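Local coordinates for protein amidohydrolases (PDB 3MSR) that hydrolyses phosphorylated sugar 1,4-lactones such as D-xylono-1,4-lactone 5-phosphate, and also carboxy 1,4-lactones, using two zinc ions per subunit, at residues 128-133 and 149-154; 179-184 and 328-333. All blocks are in the same frame, centred on the assembly; numbering follows the deposited sequence.

Interaction 1: 128-133 and 149-154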
# COMPACT_ATOMS: atom_id res chain seq x y z
N ALA A 128 -0.79 -17.85 3.66
CA ALA A 128 0.21 -18.28 4.63
C ALA A 128 1.01 -17.09 5.23
O ALA A 128 1.34 -17.10 6.41
CB ALA A 128 1.17 -19.37 4.01
N GLU A 129 1.35 -16.09 4.42
CA GLU A 129 2.08 -14.94 4.98
C GLU A 129 1.16 -14.11 5.91
O GLU A 129 1.61 -13.54 6.88
CB GLU A 129 2.63 -14.04 3.89
CG GLU A 129 3.65 -14.74 3.00
CD GLU A 129 4.78 -13.80 2.58
OE1 GLU A 129 4.50 -12.78 1.91
OE2 GLU A 129 5.94 -14.08 2.96
N ILE A 130 -0.13 -14.05 5.59
CA ILE A 130 -1.09 -13.31 6.39
C ILE A 130 -1.43 -14.08 7.70
O ILE A 130 -1.66 -13.48 8.72
CB ILE A 130 -2.45 -13.11 5.62
CG1 ILE A 130 -2.31 -12.26 4.36
CG2 ILE A 130 -3.50 -12.53 6.57
CD1 ILE A 130 -2.01 -10.84 4.67
N GLU A 131 -1.47 -15.41 7.66
CA GLU A 131 -1.98 -16.19 8.77
C GLU A 131 -0.95 -17.07 9.49
O GLU A 131 -1.24 -17.52 10.58
CB GLU A 131 -3.15 -17.09 8.29
CG GLU A 131 -4.33 -16.28 7.92
CD GLU A 131 -5.58 -17.06 7.61
OE1 GLU A 131 -5.53 -18.28 7.32
OE2 GLU A 131 -6.65 -16.42 7.62
N GLU A 132 0.19 -17.40 8.87
CA GLU A 132 1.22 -18.23 9.54
C GLU A 132 2.46 -17.40 9.82
O GLU A 132 2.94 -17.38 10.94
CB GLU A 132 1.64 -19.47 8.71
CG GLU A 132 0.50 -20.40 8.46
CD GLU A 132 0.97 -21.63 7.64
OE1 GLU A 132 2.09 -22.15 7.89
OE2 GLU A 132 0.22 -22.06 6.73
N GLY A 133 2.99 -16.73 8.80
CA GLY A 133 4.15 -15.88 9.00
C GLY A 133 4.78 -15.57 7.65
O GLY A 133 4.68 -16.36 6.74
N ALA A 149 6.44 -13.01 12.55
CA ALA A 149 5.71 -11.85 12.06
C ALA A 149 4.85 -12.22 10.84
O ALA A 149 5.34 -12.91 9.91
CB ALA A 149 6.68 -10.70 11.70
N LYS A 150 3.60 -11.72 10.83
CA LYS A 150 2.66 -11.92 9.72
C LYS A 150 2.44 -10.64 8.95
O LYS A 150 2.57 -9.53 9.52
CB LYS A 150 1.29 -12.44 10.23
CG LYS A 150 1.46 -13.79 10.90
CD LYS A 150 0.23 -14.15 11.71
CE LYS A 150 0.59 -15.16 12.78
NZ LYS A 150 -0.67 -15.55 13.48
N ALA A 151 2.07 -10.78 7.68
CA ALA A 151 1.68 -9.65 6.86
C ALA A 151 0.29 -9.18 7.30
O ALA A 151 -0.52 -9.98 7.74
CB ALA A 151 1.60 -10.07 5.43
N GLY A 152 -0.01 -7.89 7.13
CA GLY A 152 -1.35 -7.39 7.47
C GLY A 152 -2.10 -6.74 6.32
O GLY A 152 -3.10 -6.03 6.54
N ILE A 153 -1.64 -6.98 5.09
CA ILE A 153 -2.25 -6.38 3.89
C ILE A 153 -1.66 -7.11 2.64
O ILE A 153 -0.57 -7.72 2.72
CB ILE A 153 -1.95 -4.86 3.83
CG1 ILE A 153 -2.79 -4.15 2.76
CG2 ILE A 153 -0.44 -4.61 3.60
CD1 ILE A 153 -2.77 -2.61 2.87
N ILE A 154 -2.36 -7.04 1.51
CA ILE A 154 -1.85 -7.68 0.30
C ILE A 154 -1.78 -6.63 -0.80
O ILE A 154 -2.68 -5.78 -0.91
CB ILE A 154 -2.71 -8.90 -0.19
CG1 ILE A 154 -2.00 -9.60 -1.37
CG2 ILE A 154 -4.13 -8.48 -0.58
CD1 ILE A 154 -2.37 -11.11 -1.52

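Interaction 2: 179-184 and 328-333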
# COMPACT_ATOMS: atom_id res chain seq x y z
N ILE A 179 -10.55 -12.06 0.64
CA ILE A 179 -11.82 -12.73 0.98
C ILE A 179 -11.59 -13.81 2.06
O ILE A 179 -12.29 -13.83 3.07
CB ILE A 179 -12.46 -13.32 -0.28
CG1 ILE A 179 -13.04 -12.19 -1.17
CG2 ILE A 179 -13.55 -14.33 0.07
CD1 ILE A 179 -13.28 -12.65 -2.62
N LEU A 180 -10.59 -14.68 1.85
CA LEU A 180 -10.28 -15.78 2.76
C LEU A 180 -9.78 -15.36 4.17
O LEU A 180 -10.15 -15.95 5.19
CB LEU A 180 -9.22 -16.68 2.10
CG LEU A 180 -9.72 -17.40 0.86
CD1 LEU A 180 -8.57 -18.22 0.22
CD2 LEU A 180 -10.86 -18.36 1.28
N THR A 181 -8.94 -14.33 4.22
CA THR A 181 -8.30 -13.95 5.48
C THR A 181 -8.94 -12.75 6.15
O THR A 181 -8.72 -12.54 7.33
CB THR A 181 -6.84 -13.65 5.28
OG1 THR A 181 -6.73 -12.44 4.55
CG2 THR A 181 -6.16 -14.75 4.48
N GLY A 182 -9.72 -11.97 5.42
CA GLY A 182 -10.22 -10.69 5.89
C GLY A 182 -9.25 -9.53 5.72
O GLY A 182 -9.54 -8.39 6.11
N CYS A 183 -8.09 -9.77 5.10
CA CYS A 183 -7.07 -8.70 5.09
C CYS A 183 -7.40 -7.56 4.12
O CYS A 183 -8.16 -7.72 3.19
CB CYS A 183 -5.66 -9.25 4.79
SG CYS A 183 -5.45 -9.75 3.03
N PRO A 184 -6.83 -6.40 4.35
CA PRO A 184 -7.03 -5.31 3.40
C PRO A 184 -6.16 -5.45 2.16
O PRO A 184 -5.22 -6.25 2.13
CB PRO A 184 -6.60 -4.08 4.19
CG PRO A 184 -5.70 -4.58 5.25
CD PRO A 184 -6.30 -5.91 5.64
N LEU A 328 -7.78 -0.42 6.96
CA LEU A 328 -6.78 -1.43 7.35
C LEU A 328 -7.37 -2.48 8.33
O LEU A 328 -6.66 -3.41 8.72
CB LEU A 328 -5.57 -0.75 8.01
CG LEU A 328 -4.78 0.24 7.14
CD1 LEU A 328 -3.74 0.99 7.95
CD2 LEU A 328 -4.12 -0.46 5.95
N ALA A 329 -8.62 -2.33 8.74
CA ALA A 329 -9.25 -3.30 9.64
C ALA A 329 -9.50 -4.61 8.90
O ALA A 329 -10.01 -4.58 7.79
CB ALA A 329 -10.59 -2.76 10.15
N PHE A 330 -9.19 -5.74 9.53
CA PHE A 330 -9.61 -7.06 9.01
C PHE A 330 -11.13 -7.22 8.96
O PHE A 330 -11.80 -6.81 9.90
CB PHE A 330 -8.96 -8.20 9.80
CG PHE A 330 -7.58 -8.55 9.28
CD1 PHE A 330 -6.62 -7.52 9.12
CD2 PHE A 330 -7.27 -9.86 8.86
CE1 PHE A 330 -5.35 -7.82 8.58
CE2 PHE A 330 -6.00 -10.17 8.36
CZ PHE A 330 -5.03 -9.14 8.21
N ASP A 331 -11.65 -7.74 7.84
CA ASP A 331 -13.02 -8.25 7.77
C ASP A 331 -13.06 -9.63 8.40
O ASP A 331 -12.02 -10.24 8.55
CB ASP A 331 -13.47 -8.46 6.32
CG ASP A 331 -14.13 -7.21 5.70
OD1 ASP A 331 -14.15 -6.16 6.37
OD2 ASP A 331 -14.60 -7.29 4.52
N GLU A 332 -14.25 -10.13 8.72
CA GLU A 332 -14.39 -11.53 9.09
C GLU A 332 -14.04 -12.40 7.89
O GLU A 332 -14.38 -12.05 6.76
CB GLU A 332 -15.84 -11.84 9.47
CG GLU A 332 -16.34 -11.12 10.68
CD GLU A 332 -15.52 -11.41 11.94
OE1 GLU A 332 -14.93 -12.53 12.05
OE2 GLU A 332 -15.48 -10.53 12.84
N LYS A 333 -13.43 -13.55 8.13
CA LYS A 333 -13.15 -14.55 7.09
C LYS A 333 -14.38 -14.96 6.29
O LYS A 333 -15.46 -15.07 6.86
CB LYS A 333 -12.53 -15.78 7.70
CG LYS A 333 -11.17 -15.54 8.42
CD LYS A 333 -10.64 -16.86 9.01
CE LYS A 333 -9.33 -16.61 9.68
NZ LYS A 333 -8.61 -17.84 10.16
O HOH W 1 -13.29 -11.56 4.28
O HOH W 2 -10.35 -12.08 9.88

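Interaction 1: 128-133 and 149-154
The C-terminal turn of helix 119-131 of this TIM barrel packs against the chain entering strand 153-157, with Glu129 and Ala151 joined through their backbones. The amide of Ala151 donates to Glu129 O over 2.9 Å, nearly straight (163°) but from above the carbonyl plane. Ala151 directs its CB toward the helix, and a methyl fits this close approach, 3.8 Å from CD1 of Ile130. CD1 also reaches Ala151 O (3.5 Å), since CG1 anti to the carbonyl carbon (chi1 -64°) and chi2 of -69° together carry it toward Ala151. Lys150 probably suits the helix end electrostatically: its extended chain runs alongside the carbonyls, CB 3.5 Å from Ile130 O, which also bonds Arg9, and NZ 3.6 Å from Glu131 O, too long for a hydrogen bond. Gly133 leaves the helix with positive phi, where there is no space for a side chain, and its CA makes a CH···O contact with Ala149 O (3.3 Å). The carboxylate of Glu129 turns to Arg76, Thr99 and the amide of Asp135. Helix 165-181 lies against Ile130 through Thr181, strand 94-100 meets Ala151 through Thr99, and strand 153-157 carries Lys155, the carbamylated lysine bridging the two zincs.

Interaction 2: 179-184 and 328-333
Phe330 packs its ring against the turn that leads from helix 165-181 into barrel strand 185-188, and this is the closely packed half of the contact. CA of Cys183 sits over the centre of one ring face, 3.7 Å from the centroid, a CH-pi contact. CB of the same cysteine reaches CZ at 3.5 Å, while Pro184, crossing the phenyl group at about a right angle, brings its CD to 3.6 Å from CE1. A broad aromatic suits this place because it takes the cysteine CA over one face while the proline meets it obliquely; Phe7 stacks with it as well. Beside the ring, the amide of Asp331 donates to Gly182 O at 2.8 Å, in the carbonyl plane and on a lone pair. Glycine suits position 182 because positive phi, and Asp331 O in CH···O contact with its CA, leave no space for a side chain. Thr181 OG1, with chi1 at 70°, accepts from the amide of Cys183 in an ST turn and also hydrogen-bonds with Thr177 O, back in the helix.

Toward Lys333 the fit is looser and wetter. One water lies 2.8 Å from both Ile179 O and Glu332 O, bridging them; another donates to Thr181 O and Asp331 O and lies in plane at the ring edge. Lys333 lays CG 3.4 Å from Leu180 O, whereas the carboxylate of Asp331 is held by Lys211 and Asn208. Between these two segments, then, the carbonyls of 179-181 meet water and the methylenes of Lys333, not its ammonium, though Ile179 also pairs with the backbone of Arg334. The one direct hydrogen bond between the segments and the aromatic packing probably do most to fix their alignment.

Overall arrangement
Interactions 1 and 2 are centred about 11 Å apart on the same side of the chain's centre and follow each other in sequence. Each lies where a helix of the outer layer ends and the chain turns towards a parallel strand of the TIM barrel. Strand 153-157 and helix 165-181 are consecutive, and the segments meet directly: Ile154 N probably bonds to Pro184 O (3.0 Å), and Gly152 O packs against Pro184 CG. Farther out, Glu131 and Lys333 form a long, weak ion pair. Residues 328-333, following helix 313-327, bring a late part of the chain against this region, while strands 153-157 and 185-188 carry the zinc ligands Lys155 and His188.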